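Local coordinates for sterol regulatory element-binding protein cleavage-activating protein (Schizosaccharomyces pombe, PDB 4YHC) that escorts the membrane-bound transcription factor precursor sre1 for processing when sterol or oxygen is low, probably recognising it partly through this cytoplasmic WD40 domain, at residues T199-K204 against W208-L213. The protein carries 9 engineered substitutions. Numbering follows the deposited sequence.
Sequences TVYSKK and WSPKIL
Trp-208 lies across its antiparallel partner Lys-203, and the lysine's aliphatic chain covers one face of the indole. CG of Lys-203 makes a CH-pi contact, 3.6 Å from the centroid of the five-membered ring and 16° off its normal. A long flexible chain suits this place: its methylenes pack on the ring while the ammonium passes on toward Glu-139, a long, weak ion pair. NZ stops 3.4 Å from Trp-208 NE1, but both are donors and no bond forms. With CG beside its own backbone N (chi1 -68°), the indole is swung back over the neighbouring strand, where CE3 packs 3.8 Å from CB of Tyr-201 and CZ3 edges up to the Tyr-201 carbonyl oxygen.

On the same side of the sheet, Pro-210 faces Tyr-201 in a non-hydrogen-bonded pair, a position that suits a residue without an N-H. Its CB sits over one face of the phenol ring, 3.9 Å from the centroid; Phe-169 also stacks with this ring. Next along, CD1 of Ile-212 reaches OG1 of Thr-199.

The other face carries Val-200, a branched apolar side chain buried against Ala-190 of strand 187-193 and, through CG2, pressed tightly on CD1 of Leu-213 (3.4 Å). On this face lie the side chains of the two hydrogen-bonded pairs, Val-200 with Lys-211 and Ser-202 with Ser-209; the Val-200 N to Lys-211 O bond is nearly straight, 2.8 Å at 170°. A water bound to Ser-209 OG donates only weakly to Ser-202 O.

This hairpin joins the third strand of a four-stranded WD40 propeller blade to its outermost strand. Four backbone bonds set the register of this surface contact, while Pro-210 gives Tyr-201 a purely apolar cover and Lys-203 shields a buried indole, its charge carried past the ring toward Glu-139.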
loop_
_atom_site.group_PDB
_atom_site.type_symbol
_atom_site.label_atom_id
_atom_site.label_comp_id
_atom_site.label_asym_id
_atom_site.label_seq_id
_atom_site.Cartn_x
_atom_site.Cartn_y
_atom_site.Cartn_z
ATOM N N THR A 199 5.333 -15.617 11.595
ATOM C CA THR A 199 4.250 -16.541 11.828
ATOM C C THR A 199 3.091 -16.182 10.888
ATOM O O THR A 199 2.631 -15.029 10.829
ATOM C CB THR A 199 3.732 -16.470 13.286
ATOM O OG1 THR A 199 4.757 -16.879 14.168
ATOM C CG2 THR A 199 2.538 -17.403 13.492
ATOM N N VAL A 200 2.599 -17.172 10.197
ATOM C CA VAL A 200 1.479 -16.994 9.335
ATOM C C VAL A 200 0.299 -17.804 9.901
ATOM O O VAL A 200 0.343 -19.019 9.919
ATOM C CB VAL A 200 1.751 -17.463 7.933
ATOM C CG1 VAL A 200 0.531 -17.176 7.070
ATOM C CG2 VAL A 200 2.991 -16.829 7.323
ATOM N N TYR A 201 -0.766 -17.120 10.281
ATOM C CA TYR A 201 -2.069 -17.792 10.549
ATOM C C TYR A 201 -2.941 -17.857 9.299
ATOM O O TYR A 201 -3.300 -16.813 8.723
ATOM C CB TYR A 201 -2.862 -17.048 11.602
ATOM C CG TYR A 201 -2.490 -17.421 12.999
ATOM C CD1 TYR A 201 -3.115 -18.486 13.633
ATOM C CD2 TYR A 201 -1.545 -16.695 13.687
ATOM C CE1 TYR A 201 -2.774 -18.836 14.896
ATOM C CE2 TYR A 201 -1.189 -17.038 14.946
ATOM C CZ TYR A 201 -1.801 -18.103 15.542
ATOM O OH TYR A 201 -1.469 -18.406 16.803
ATOM N N SER A 202 -3.266 -19.064 8.871
ATOM C CA SER A 202 -4.087 -19.288 7.676
ATOM C C SER A 202 -5.390 -20.007 7.977
ATOM O O SER A 202 -5.427 -20.958 8.774
ATOM C CB SER A 202 -3.342 -20.090 6.663
ATOM O OG SER A 202 -2.141 -19.431 6.364
ATOM N N LYS A 203 -6.434 -19.566 7.282
ATOM C CA LYS A 203 -7.766 -20.078 7.456
ATOM C C LYS A 203 -8.046 -21.153 6.423
ATOM O O LYS A 203 -8.066 -20.885 5.219
ATOM C CB LYS A 203 -8.779 -18.947 7.303
ATOM C CG LYS A 203 -10.021 -19.099 8.177
ATOM C CD LYS A 203 -11.271 -18.536 7.547
ATOM C CE LYS A 203 -12.292 -18.112 8.598
ATOM N NZ LYS A 203 -12.452 -19.026 9.764
ATOM N N LYS A 204 -8.265 -22.377 6.880
ATOM C CA LYS A 204 -8.870 -23.398 6.007
ATOM C C LYS A 204 -10.208 -23.864 6.576
ATOM O O LYS A 204 -10.286 -24.378 7.708
ATOM C CB LYS A 204 -7.921 -24.579 5.728
ATOM C CG LYS A 204 -7.147 -24.466 4.406
ATOM C CD LYS A 204 -8.066 -24.488 3.183
ATOM C CE LYS A 204 -7.372 -24.018 1.917
ATOM N NZ LYS A 204 -6.972 -25.134 1.016
ATOM N N TRP A 208 -8.498 -21.559 11.729
ATOM C CA TRP A 208 -7.190 -20.967 11.597
ATOM C C TRP A 208 -6.062 -21.874 12.130
ATOM O O TRP A 208 -6.222 -22.452 13.203
ATOM C CB TRP A 208 -7.178 -19.662 12.355
ATOM C CG TRP A 208 -8.049 -18.623 11.730
ATOM C CD1 TRP A 208 -9.384 -18.453 11.919
ATOM C CD2 TRP A 208 -7.627 -17.555 10.868
ATOM N NE1 TRP A 208 -9.823 -17.359 11.222
ATOM C CE2 TRP A 208 -8.766 -16.792 10.563
ATOM C CE3 TRP A 208 -6.402 -17.175 10.320
ATOM C CZ2 TRP A 208 -8.715 -15.686 9.725
ATOM C CZ3 TRP A 208 -6.360 -16.069 9.504
ATOM C CH2 TRP A 208 -7.509 -15.361 9.185
ATOM N N SER A 209 -4.952 -22.007 11.388
ATOM C CA SER A 209 -3.748 -22.647 11.891
ATOM C C SER A 209 -2.476 -21.857 11.561
ATOM O O SER A 209 -2.341 -21.241 10.464
ATOM C CB SER A 209 -3.582 -24.056 11.363
ATOM O OG SER A 209 -3.618 -24.101 9.965
ATOM N N PRO A 210 -1.531 -21.893 12.501
ATOM C CA PRO A 210 -0.286 -21.138 12.408
ATOM C C PRO A 210 0.790 -21.955 11.756
ATOM O O PRO A 210 0.812 -23.168 11.869
ATOM C CB PRO A 210 0.086 -20.865 13.878
ATOM C CG PRO A 210 -0.534 -21.991 14.623
ATOM C CD PRO A 210 -1.728 -22.468 13.850
ATOM N N LYS A 211 1.691 -21.285 11.078
ATOM C CA LYS A 211 2.927 -21.888 10.701
ATOM C C LYS A 211 4.012 -20.868 10.862
ATOM O O LYS A 211 3.759 -19.674 10.738
ATOM C CB LYS A 211 2.881 -22.349 9.276
ATOM C CG LYS A 211 2.485 -23.802 9.163
ATOM C CD LYS A 211 3.224 -24.479 8.018
ATOM C CE LYS A 211 2.505 -24.262 6.702
ATOM N NZ LYS A 211 1.277 -25.106 6.613
ATOM N N ILE A 212 5.227 -21.336 11.091
ATOM C CA ILE A 212 6.369 -20.447 11.147
ATOM C C ILE A 212 7.098 -20.660 9.859
ATOM O O ILE A 212 7.458 -21.803 9.552
ATOM C CB ILE A 212 7.396 -20.786 12.239
ATOM C CG1 ILE A 212 6.731 -21.045 13.598
ATOM C CG2 ILE A 212 8.487 -19.707 12.273
ATOM C CD1 ILE A 212 6.260 -19.838 14.346
ATOM N N LEU A 213 7.366 -19.570 9.145
ATOM C CA LEU A 213 8.081 -19.629 7.880
ATOM C C LEU A 213 9.580 -19.747 8.054
ATOM O O LEU A 213 10.101 -19.262 9.015
ATOM C CB LEU A 213 7.842 -18.328 7.127
ATOM C CG LEU A 213 6.725 -18.360 6.122
ATOM C CD1 LEU A 213 5.485 -19.058 6.648
ATOM C CD2 LEU A 213 6.479 -16.924 5.684
HETATM O O HOH W 1 -6.213 -24.351 9.085
#